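Local coordinates for protein GCN5-related N-acetyltransferase (Exiguobacterium sibiricum 255-15, PDB 3GY9) that binds coenzyme A and, as a member of the GCN5-related N-acetyltransferase family, probably transfers acyl groups to a substrate that is not yet known, at residues T5-R8 / G14-W17; F52-T57 / V61-G66; M68-S71 / R75-R78; K100-A105 / T143-S148. One frame throughout, in Å; residues are numbered along the deposited sequence. Where two conformers were deposited one is given.

Contact 1. Residues T5-R8 / G14-W17; sequences TIER and GYNW. With SO4 (sulfate ion), chain C.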
loop_
_atom_site.group_PDB
_atom_site.type_symbol
_atom_site.label_atom_id
_atom_site.label_comp_id
_atom_site.label_asym_id
_atom_site.label_seq_id
_atom_site.Cartn_x
_atom_site.Cartn_y
_atom_site.Cartn_z
ATOM N N THR A 5 -3.014 -14.809 0.144
ATOM C CA THR A 5 -2.609 -14.582 -1.233
ATOM C C THR A 5 -2.755 -13.081 -1.493
ATOM O O THR A 5 -3.705 -12.459 -1.036
ATOM C CB THR A 5 -3.482 -15.395 -2.189
ATOM O OG1 THR A 5 -4.849 -14.996 -2.045
ATOM C CG2 THR A 5 -3.369 -16.866 -1.888
ATOM N N ILE A 6 -1.790 -12.491 -2.189
ATOM C CA ILE A 6 -1.866 -11.086 -2.535
ATOM C C ILE A 6 -2.254 -11.020 -4.010
ATOM O O ILE A 6 -1.536 -11.556 -4.871
ATOM C CB ILE A 6 -0.523 -10.344 -2.344
ATOM C CG1 ILE A 6 0.091 -10.555 -0.948
ATOM C CG2 ILE A 6 -0.704 -8.856 -2.632
ATOM C CD1 ILE A 6 -0.664 -9.952 0.178
ATOM N N GLU A 7 -3.365 -10.347 -4.294
ATOM C CA GLU A 7 -3.940 -10.288 -5.632
ATOM C C GLU A 7 -4.022 -8.839 -6.111
ATOM O O GLU A 7 -4.308 -7.955 -5.314
ATOM C CB GLU A 7 -5.353 -10.901 -5.616
ATOM C CG GLU A 7 -6.172 -10.549 -6.840
ATOM C CD GLU A 7 -7.400 -11.392 -7.028
ATOM O OE1 GLU A 7 -7.451 -12.118 -8.042
ATOM O OE2 GLU A 7 -8.308 -11.323 -6.179
ATOM N N ARG A 8 -3.817 -8.615 -7.408
ATOM C CA ARG A 8 -4.084 -7.322 -8.042
ATOM C C ARG A 8 -5.580 -7.104 -8.210
ATOM O O ARG A 8 -6.302 -8.001 -8.661
ATOM C CB ARG A 8 -3.445 -7.312 -9.426
ATOM C CG ARG A 8 -3.499 -6.022 -10.207
ATOM C CD ARG A 8 -2.845 -6.230 -11.584
ATOM N NE ARG A 8 -1.570 -6.886 -11.398
ATOM C CZ ARG A 8 -0.439 -6.260 -11.054
ATOM N NH1 ARG A 8 -0.363 -4.927 -11.034
ATOM N NH2 ARG A 8 0.635 -6.979 -10.805
ATOM N N GLY A 14 -15.807 -6.815 -7.171
ATOM C CA GLY A 14 -15.837 -8.250 -6.952
ATOM C C GLY A 14 -15.396 -8.681 -5.562
ATOM O O GLY A 14 -15.186 -9.872 -5.342
ATOM N N TYR A 15 -15.259 -7.740 -4.633
ATOM C CA TYR A 15 -14.816 -8.040 -3.259
ATOM C C TYR A 15 -15.792 -7.467 -2.282
ATOM O O TYR A 15 -16.413 -6.424 -2.550
ATOM C CB TYR A 15 -13.462 -7.398 -2.959
ATOM C CG TYR A 15 -12.367 -7.794 -3.902
ATOM C CD1 TYR A 15 -11.616 -8.950 -3.693
ATOM C CD2 TYR A 15 -12.101 -7.028 -5.037
ATOM C CE1 TYR A 15 -10.599 -9.316 -4.585
ATOM C CE2 TYR A 15 -11.102 -7.386 -5.923
ATOM C CZ TYR A 15 -10.363 -8.516 -5.693
ATOM O OH TYR A 15 -9.389 -8.841 -6.597
ATOM N N ASN A 16 -15.920 -8.103 -1.119
ATOM C CA ASN A 16 -16.671 -7.481 -0.030
ATOM C C ASN A 16 -15.752 -6.582 0.765
ATOM O O ASN A 16 -14.946 -7.064 1.564
ATOM C CB ASN A 16 -17.287 -8.530 0.882
ATOM C CG ASN A 16 -18.162 -7.916 1.979
ATOM O OD1 ASN A 16 -18.353 -6.688 1.999
ATOM N ND2 ASN A 16 -18.710 -8.753 2.877
ATOM N N TRP A 17 -15.890 -5.281 0.554
ATOM C CA TRP A 17 -15.055 -4.286 1.227
ATOM C C TRP A 17 -15.614 -3.807 2.553
ATOM O O TRP A 17 -14.958 -3.030 3.254
ATOM C CB TRP A 17 -14.902 -3.038 0.346
ATOM C CG TRP A 17 -14.188 -3.282 -0.926
ATOM C CD1 TRP A 17 -14.748 -3.442 -2.154
ATOM C CD2 TRP A 17 -12.773 -3.399 -1.103
ATOM N NE1 TRP A 17 -13.762 -3.646 -3.092
ATOM C CE2 TRP A 17 -12.540 -3.635 -2.471
ATOM C CE3 TRP A 17 -11.679 -3.334 -0.240
ATOM C CZ2 TRP A 17 -11.256 -3.785 -2.994
ATOM C CZ3 TRP A 17 -10.397 -3.489 -0.769
ATOM C CH2 TRP A 17 -10.206 -3.716 -2.126
HETATM S S SO4 C . -16.883 -12.108 2.817
HETATM O O1 SO4 C . -17.111 -13.222 3.728
HETATM O O2 SO4 C . -16.064 -12.558 1.702
HETATM O O3 SO4 C . -16.185 -11.047 3.532
HETATM O O4 SO4 C . -18.153 -11.603 2.306
#
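Tyr-15 and Glu-7 join the loop before helix 18-26 to strand 5-8, the first and outermost strand of the mixed sheet of this GNAT fold. Their backbones stay far apart, 11.4 Å from Glu-7 CA to Tyr-15 CA, and the gap is bridged mainly by these two side chains.

One hydrogen bond carries the contact in the conformer described: Tyr-15 OH donates to Glu-7 OE2 over 2.7 Å. Glu-7 has a second conformer, so the bond may not always be made. The carboxylate oxygen sits in the phenol plane, at the ring edge, whereas the hydroxyl reaches it from 67° out of the carboxylate plane. The two planes are 81° apart. Here the Glu-7 chain is extended, with CG anti to the backbone N.

Packing adds little, only 86 Å² being buried in all. The ring also touches Val-61 on the sheet, and Tyr-15 CB rests 3.7 Å above the indole of Trp-17, toward its rim.

Elsewhere in the two segments, Arg-8 forms a salt bridge with Glu-104, and Asn-16 OD1 accepts from Leu-18 N. Asn-16 ND2 donates to O4 of a sulfate, probably a crystallisation ion, at 3.0 Å and nearly straight (168°).

Contact 2. Residues F52-T57 / V61-G66; sequences FVALST and VLACGG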
loop_
_atom_site.group_PDB
_atom_site.type_symbol
_atom_site.label_atom_id
_atom_site.label_comp_id
_atom_site.label_asym_id
_atom_site.label_seq_id
_atom_site.Cartn_x
_atom_site.Cartn_y
_atom_site.Cartn_z
ATOM N N PHE A 52 -3.540 -3.667 -4.577
ATOM C CA PHE A 52 -3.556 -5.070 -4.178
ATOM C C PHE A 52 -4.451 -5.309 -2.980
ATOM O O PHE A 52 -4.673 -4.418 -2.170
ATOM C CB PHE A 52 -2.140 -5.546 -3.837
ATOM C CG PHE A 52 -1.190 -5.410 -4.970
ATOM C CD1 PHE A 52 -1.175 -6.349 -5.985
ATOM C CD2 PHE A 52 -0.307 -4.343 -5.034
ATOM C CE1 PHE A 52 -0.306 -6.215 -7.059
ATOM C CE2 PHE A 52 0.574 -4.209 -6.117
ATOM C CZ PHE A 52 0.571 -5.155 -7.121
ATOM N N VAL A 53 -4.947 -6.543 -2.883
ATOM C CA VAL A 53 -5.608 -7.019 -1.678
ATOM C C VAL A 53 -4.960 -8.309 -1.211
ATOM O O VAL A 53 -4.483 -9.103 -2.043
ATOM C CB VAL A 53 -7.131 -7.293 -1.867
ATOM C CG1 VAL A 53 -7.880 -5.987 -1.895
ATOM C CG2 VAL A 53 -7.397 -8.141 -3.090
ATOM N N ALA A 54 -4.977 -8.509 0.108
ATOM C CA ALA A 54 -4.557 -9.775 0.709
ATOM C C ALA A 54 -5.835 -10.538 1.023
ATOM O O ALA A 54 -6.716 -10.013 1.691
ATOM C CB ALA A 54 -3.778 -9.539 1.961
ATOM N N LEU A 55 -5.924 -11.754 0.502
ATOM C CA LEU A 55 -7.063 -12.616 0.706
ATOM C C LEU A 55 -6.703 -13.765 1.613
ATOM O O LEU A 55 -5.672 -14.428 1.428
ATOM C CB LEU A 55 -7.550 -13.182 -0.613
ATOM C CG LEU A 55 -8.056 -12.164 -1.620
ATOM C CD1 LEU A 55 -8.483 -12.892 -2.857
ATOM C CD2 LEU A 55 -9.220 -11.345 -1.092
ATOM N N SER A 56 -7.588 -14.041 2.563
ATOM C CA SER A 56 -7.438 -15.194 3.435
ATOM C C SER A 56 -7.670 -16.513 2.693
ATOM O O SER A 56 -8.088 -16.530 1.540
ATOM C CB SER A 56 -8.421 -15.105 4.593
ATOM O OG SER A 56 -9.727 -15.507 4.180
ATOM N N THR A 57 -7.449 -17.627 3.382
ATOM C CA THR A 57 -7.705 -18.953 2.811
ATOM C C THR A 57 -9.193 -19.186 2.544
ATOM O O THR A 57 -9.560 -20.126 1.839
ATOM C CB THR A 57 -7.178 -20.074 3.715
ATOM O OG1 THR A 57 -7.750 -19.951 5.021
ATOM C CG2 THR A 57 -5.652 -20.013 3.795
ATOM N N VAL A 61 -11.166 -10.463 2.439
ATOM C CA VAL A 61 -10.165 -9.401 2.294
ATOM C C VAL A 61 -9.599 -9.079 3.675
ATOM O O VAL A 61 -10.350 -8.685 4.588
ATOM C CB VAL A 61 -10.784 -8.102 1.718
ATOM C CG1 VAL A 61 -9.769 -6.953 1.771
ATOM C CG2 VAL A 61 -11.266 -8.327 0.317
ATOM N N LEU A 62 -8.284 -9.246 3.841
ATOM C CA LEU A 62 -7.646 -8.931 5.124
ATOM C C LEU A 62 -6.829 -7.627 5.108
ATOM O O LEU A 62 -6.483 -7.111 6.175
ATOM C CB LEU A 62 -6.731 -10.069 5.558
ATOM C CG LEU A 62 -7.345 -11.463 5.727
ATOM C CD1 LEU A 62 -6.301 -12.432 6.164
ATOM C CD2 LEU A 62 -8.507 -11.447 6.700
ATOM N N ALA A 63 -6.529 -7.123 3.909
ATOM C CA ALA A 63 -5.696 -5.935 3.748
ATOM C C ALA A 63 -5.781 -5.423 2.333
ATOM O O ALA A 63 -6.155 -6.148 1.411
ATOM C CB ALA A 63 -4.258 -6.254 4.058
ATOM N N CYS A 64 -5.427 -4.151 2.184
ATOM C CA CYS A 64 -5.259 -3.579 0.866
ATOM C C CYS A 64 -4.039 -2.673 0.865
ATOM O O CYS A 64 -3.582 -2.262 1.924
ATOM C CB CYS A 64 -6.517 -2.783 0.460
ATOM S SG CYS A 64 -6.932 -1.397 1.523
ATOM N N GLY A 65 -3.565 -2.350 -0.341
ATOM C CA GLY A 65 -2.470 -1.385 -0.483
ATOM C C GLY A 65 -1.947 -1.388 -1.896
ATOM O O GLY A 65 -1.951 -2.409 -2.564
ATOM N N GLY A 66 -1.451 -0.240 -2.335
ATOM C CA GLY A 66 -0.995 -0.146 -3.696
ATOM C C GLY A 66 -0.096 1.026 -3.903
ATOM O O GLY A 66 0.491 1.548 -2.964
#
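Val-53, Val-61 and Cys-64 share one face of two neighbouring antiparallel strands, and Ala-54 and Ala-63 share the other. On the first face Val-53 CG1 lies 4.2 Å from both Val-61 CG1 and Cys-64 CB, so a single methyl bridges two residues of the partner strand. Leu-55 and Val-61 meet at an oblique angle, Leu-55 CD2 coming to 3.9 Å from Val-61 CG2; that valine branch stands anti to its own carbonyl carbon, which turns it to the leucine. Leu-20 of helix 18-26 packs on Val-61 and Cys-64. On the second face the methyls of Ala-54 and Ala-63 touch at 3.9 Å (CB to CB), and the Phe-52 ring has Gly-65 O at its edge, near the ring plane, while Leu-97 and Lys-100 of helix 93-105 pack against it.

The segments form a beta hairpin in the central sheet of the GNAT fold, strands 52-55 and 61-66 running at 161°. Phe-52 and Gly-65 are a hydrogen-bonded pair, each N donating to the other's O. Val-53 with Cys-64 and Leu-55 with Val-61 are non-hydrogen-bonded pairs. Strand 61-66 carries one extra residue, Leu-62, so that Leu-62 and Ala-63 together face Ala-54: Leu-62 N gives Ala-54 O a 2.8 Å bond, nearly straight at 174°, whereas Ala-63 N is buried without a partner. Ala-63 also lies close to Val-84, which binds CoA. At this beta bulge, Leu-62 CD1 rests on Ser-56 CB at 3.8 Å.

Contact 3. Residues M68-S71 / R75-R78; sequences MKQS and RTGR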
loop_
_atom_site.group_PDB
_atom_site.type_symbol
_atom_site.label_atom_id
_atom_site.label_comp_id
_atom_site.label_asym_id
_atom_site.label_seq_id
_atom_site.Cartn_x
_atom_site.Cartn_y
_atom_site.Cartn_z
HETATM N N MSE A 68 0.812 4.460 -6.950
HETATM C CA MSE A 68 0.557 5.219 -8.154
HETATM C C MSE A 68 1.562 6.367 -8.240
HETATM O O MSE A 68 2.434 6.506 -7.394
HETATM C CB MSE A 68 -0.891 5.724 -8.180
HETATM C CG MSE A 68 -1.246 6.690 -7.074
HETATM SE SE MSE A 68 -3.056 7.392 -7.210
HETATM C CE MSE A 68 -2.720 8.663 -8.606
ATOM N N LYS A 69 1.460 7.173 -9.287
ATOM C CA LYS A 69 2.381 8.264 -9.456
ATOM C C LYS A 69 2.219 9.298 -8.349
ATOM O O LYS A 69 1.102 9.655 -7.987
ATOM C CB LYS A 69 2.151 8.913 -10.824
ATOM C CG LYS A 69 3.207 9.934 -11.165
ATOM C CD LYS A 69 2.940 10.623 -12.497
ATOM C CE LYS A 69 3.877 11.811 -12.694
ATOM N NZ LYS A 69 3.736 12.832 -11.599
ATOM N N GLN A 70 3.345 9.789 -7.823
ATOM C CA GLN A 70 3.338 10.915 -6.887
ATOM C C GLN A 70 3.197 12.185 -7.682
ATOM O O GLN A 70 4.001 12.464 -8.544
ATOM C CB GLN A 70 4.623 10.951 -6.068
ATOM C CG GLN A 70 4.810 12.222 -5.223
ATOM C CD GLN A 70 3.762 12.376 -4.152
ATOM O OE1 GLN A 70 3.471 11.455 -3.404
ATOM N NE2 GLN A 70 3.179 13.563 -4.068
ATOM N N SER A 71 2.154 12.947 -7.397
ATOM C CA SER A 71 1.912 14.186 -8.115
ATOM C C SER A 71 3.018 15.181 -7.824
ATOM O O SER A 71 3.517 15.263 -6.697
ATOM C CB SER A 71 0.567 14.782 -7.710
ATOM O OG SER A 71 0.529 15.029 -6.318
ATOM N N ARG A 75 9.547 10.827 -11.603
ATOM C CA ARG A 75 10.111 9.483 -11.392
ATOM C C ARG A 75 9.882 8.945 -9.967
ATOM O O ARG A 75 10.646 8.097 -9.472
ATOM C CB ARG A 75 11.603 9.476 -11.751
ATOM C CG ARG A 75 11.892 9.763 -13.254
ATOM C CD ARG A 75 13.383 9.860 -13.541
ATOM N NE ARG A 75 14.010 10.884 -12.726
ATOM C CZ ARG A 75 14.987 10.688 -11.848
ATOM N NH1 ARG A 75 15.476 9.477 -11.615
ATOM N NH2 ARG A 75 15.468 11.723 -11.173
ATOM N N THR A 76 8.810 9.422 -9.339
ATOM C CA THR A 76 8.495 9.100 -7.956
ATOM C C THR A 76 7.107 8.498 -7.859
ATOM O O THR A 76 6.139 9.028 -8.410
ATOM C CB THR A 76 8.573 10.363 -7.062
ATOM O OG1 THR A 76 9.916 10.896 -7.104
ATOM C CG2 THR A 76 8.202 10.055 -5.616
ATOM N N GLY A 77 7.019 7.362 -7.186
ATOM C CA GLY A 77 5.728 6.740 -6.926
ATOM C C GLY A 77 5.354 6.910 -5.470
ATOM O O GLY A 77 6.211 7.042 -4.614
ATOM N N ARG A 78 4.052 6.924 -5.214
ATOM C CA ARG A 78 3.508 7.040 -3.876
ATOM C C ARG A 78 2.821 5.736 -3.510
ATOM O O ARG A 78 1.976 5.249 -4.282
ATOM C CB ARG A 78 2.479 8.168 -3.838
ATOM C CG ARG A 78 2.027 8.461 -2.429
ATOM C CD ARG A 78 0.958 9.542 -2.425
ATOM N NE ARG A 78 0.667 10.017 -1.066
ATOM C CZ ARG A 78 1.251 11.076 -0.500
ATOM N NH1 ARG A 78 2.201 11.761 -1.109
ATOM N NH2 ARG A 78 0.926 11.408 0.734
#
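Arg-78 NH1 donates to Gln-70 OE1 over only 2.6 Å, the shortest polar bond between the two segments. The amide oxygen lies at the guanidinium edge, 5° from its plane, and NH1 meets it on a lone pair in the carbonyl plane; the two flat groups are nevertheless turned 57° apart. Arg-78 reaches this position with its chain extended from CG to NE, while Gln-70 bends at chi2 (64°), bringing OE1 back over the arginine's aliphatic part, 3.3 Å from Arg-78 CD. The other end of the same amide is held too: Gln-70 NE2 donates to Ser-71 O at 3.1 Å, which fixes the rotation of the group. Arg-78 NH2 has a further partner in Lys-135 O.

These residues close the beta hairpin between strands 61-69 and 76-84, two of the central strands of the GNAT sheet. Met-68, a selenomethionine, and Arg-78 form a hydrogen-bonded antiparallel pair, with Arg-78 N to Met-68 O at 2.7 Å. Lys-69 and Gly-77 form the non-hydrogen-bonded pair next to it. Just past the end of strand 61-69, Gln-70 N still donates to Thr-76 O at 3.0 Å. Alongside that bond the two side chains run the same way, Gln-70 CB touching Thr-76 CG2 at 3.7 Å, and both pack on Val-113 of strand 111-114.

Contact 4. Residues K100-A105 / T143-S148; sequences KIMSEA and TAFADS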
loop_
_atom_site.group_PDB
_atom_site.type_symbol
_atom_site.label_atom_id
_atom_site.label_comp_id
_atom_site.label_asym_id
_atom_site.label_seq_id
_atom_site.Cartn_x
_atom_site.Cartn_y
_atom_site.Cartn_z
ATOM N N LYS A 100 5.689 -6.868 -2.231
ATOM C CA LYS A 100 5.139 -6.974 -3.577
ATOM C C LYS A 100 5.029 -5.598 -4.243
ATOM O O LYS A 100 5.453 -5.412 -5.392
ATOM C CB LYS A 100 3.774 -7.670 -3.551
ATOM C CG LYS A 100 3.232 -8.000 -4.928
ATOM C CD LYS A 100 1.972 -8.844 -4.835
ATOM C CE LYS A 100 1.430 -9.193 -6.204
ATOM N NZ LYS A 100 2.098 -10.412 -6.783
ATOM N N ILE A 101 4.475 -4.645 -3.499
ATOM C CA ILE A 101 4.340 -3.275 -3.980
ATOM C C ILE A 101 5.691 -2.690 -4.373
ATOM O O ILE A 101 5.848 -2.101 -5.448
ATOM C CB ILE A 101 3.689 -2.389 -2.897
ATOM C CG1 ILE A 101 2.202 -2.750 -2.741
ATOM C CG2 ILE A 101 3.835 -0.906 -3.255
ATOM C CD1 ILE A 101 1.529 -2.140 -1.520
HETATM N N MSE A 102 6.678 -2.835 -3.499
HETATM C CA MSE A 102 7.992 -2.216 -3.711
HETATM C C MSE A 102 8.652 -2.806 -4.951
HETATM O O MSE A 102 9.173 -2.094 -5.808
HETATM C CB MSE A 102 8.867 -2.396 -2.471
HETATM C CG MSE A 102 8.299 -1.641 -1.307
HETATM SE SE MSE A 102 9.049 -2.214 0.378
HETATM C CE MSE A 102 10.532 -1.412 0.107
ATOM N N SER A 103 8.646 -4.122 -5.028
ATOM C CA SER A 103 9.303 -4.787 -6.134
ATOM C C SER A 103 8.688 -4.386 -7.484
ATOM O O SER A 103 9.417 -4.128 -8.461
ATOM C CB SER A 103 9.285 -6.295 -5.902
ATOM O OG SER A 103 9.956 -6.973 -6.936
ATOM N N GLU A 104 7.369 -4.290 -7.539
ATOM C CA GLU A 104 6.725 -3.916 -8.785
ATOM C C GLU A 104 6.891 -2.425 -9.077
ATOM O O GLU A 104 7.181 -2.055 -10.209
ATOM C CB GLU A 104 5.245 -4.277 -8.770
ATOM C CG GLU A 104 4.539 -3.981 -10.077
ATOM C CD GLU A 104 3.120 -4.467 -10.096
ATOM O OE1 GLU A 104 2.917 -5.693 -9.939
ATOM O OE2 GLU A 104 2.213 -3.626 -10.272
ATOM N N ALA A 105 6.694 -1.570 -8.078
ATOM C CA ALA A 105 6.704 -0.148 -8.310
ATOM C C ALA A 105 8.061 0.347 -8.755
ATOM O O ALA A 105 8.156 1.307 -9.520
ATOM C CB ALA A 105 6.253 0.596 -7.056
ATOM N N THR A 143 18.106 2.773 -5.777
ATOM C CA THR A 143 19.484 2.332 -5.576
ATOM C C THR A 143 19.644 1.689 -4.198
ATOM O O THR A 143 20.326 0.679 -4.064
ATOM C CB THR A 143 20.488 3.480 -5.765
ATOM O OG1 THR A 143 20.093 4.594 -4.969
ATOM C CG2 THR A 143 20.533 3.918 -7.219
ATOM N N ALA A 144 18.972 2.233 -3.186
ATOM C CA ALA A 144 19.002 1.648 -1.850
ATOM C C ALA A 144 18.276 0.305 -1.833
ATOM O O ALA A 144 18.763 -0.674 -1.267
ATOM C CB ALA A 144 18.386 2.595 -0.842
ATOM N N PHE A 145 17.111 0.272 -2.466
ATOM C CA PHE A 145 16.341 -0.958 -2.606
ATOM C C PHE A 145 17.177 -2.035 -3.300
ATOM O O PHE A 145 17.182 -3.194 -2.870
ATOM C CB PHE A 145 15.067 -0.660 -3.413
ATOM C CG PHE A 145 14.231 -1.868 -3.729
ATOM C CD1 PHE A 145 13.375 -2.405 -2.782
ATOM C CD2 PHE A 145 14.292 -2.471 -4.989
ATOM C CE1 PHE A 145 12.588 -3.515 -3.077
ATOM C CE2 PHE A 145 13.509 -3.582 -5.282
ATOM C CZ PHE A 145 12.664 -4.099 -4.322
ATOM N N ALA A 146 17.868 -1.651 -4.370
ATOM C CA ALA A 146 18.674 -2.583 -5.167
ATOM C C ALA A 146 19.830 -3.127 -4.345
ATOM O O ALA A 146 20.141 -4.312 -4.431
ATOM C CB ALA A 146 19.206 -1.908 -6.414
ATOM N N ASP A 147 20.466 -2.262 -3.558
ATOM C CA ASP A 147 21.577 -2.677 -2.695
ATOM C C ASP A 147 21.125 -3.763 -1.721
ATOM O O ASP A 147 21.869 -4.708 -1.439
ATOM C CB ASP A 147 22.144 -1.479 -1.931
ATOM N N SER A 148 19.891 -3.643 -1.241
ATOM C CA SER A 148 19.290 -4.661 -0.381
ATOM C C SER A 148 18.717 -5.856 -1.162
ATOM O O SER A 148 18.174 -6.783 -0.556
ATOM C CB SER A 148 18.182 -4.030 0.462
ATOM O OG SER A 148 18.636 -2.834 1.068
#
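Helices 93-105 and 142-147 keep their backbones well apart here, the closest CA atoms being those of Met-102 and Phe-145 at 8.5 Å, and one aromatic side chain spans the gap. Phe-145 projects from its helix with CG anti to the backbone N (chi1 175°), which carries the ring out to the other helix. The far end of the ring does the touching, through CE1 and CZ. Phe-145 CE1 comes to 3.9 Å from Met-102 CB, and Phe-145 CZ lies at the same 3.9 Å from Ser-103 CA, so the ring end straddles two successive residues.

Met-102, a selenomethionine, crosses the phenyl ring obliquely. Its chain bends at chi3 (75°), and the terminal methyl CE comes within 4.2 Å of Phe-145 CD1, farther back along the ring. Ser-103 contributes its backbone and CB: Phe-145 CZ is 4.3 Å from Ser-103 CB. Phe-106 also meets the Phe-145 ring, with the planes at about 35°.

At the C-terminal end of the second helix, Ser-148 doubles back. Both its N and its OG donate to Ala-144 O, each at 3.2 Å and from opposite faces of the carbonyl plane, so one carbonyl accepts two bonds at the end of the helix.

The contact joins helix 93-105, whose first turn includes the CoA-binding Gly-94 and Thr-95, to the C-terminal helix. No hydrogen bond or ion pair crosses between the segments, and the 123 Å² buried is small; the pairing therefore rests on dispersion and the exclusion of water around a single phenyl ring.

Along the chain the four contacts follow in series, each closing before the next opens. Contacts 1, 2 and 3 all reach the same mixed sheet, whose strands 5-8, 50-55, 61-69 and 76-84 are successive neighbours. Contacts 1 and 2 have centres about 6 Å apart and are joined by backbone bonds between strands 5-8 and 50-55; contacts 2 and 3 share strand 61-69 but lie about 22 Å apart, on opposite sides of the chain's centre. Contact 4 is made by helices, yet Lys-100, Ile-101 and Glu-104 of helix 93-105 touch contact 2, and Glu-104 pairs with Arg-8 of contact 1. That helix, which carries CoA-binding residues, is thus tied to the sheet.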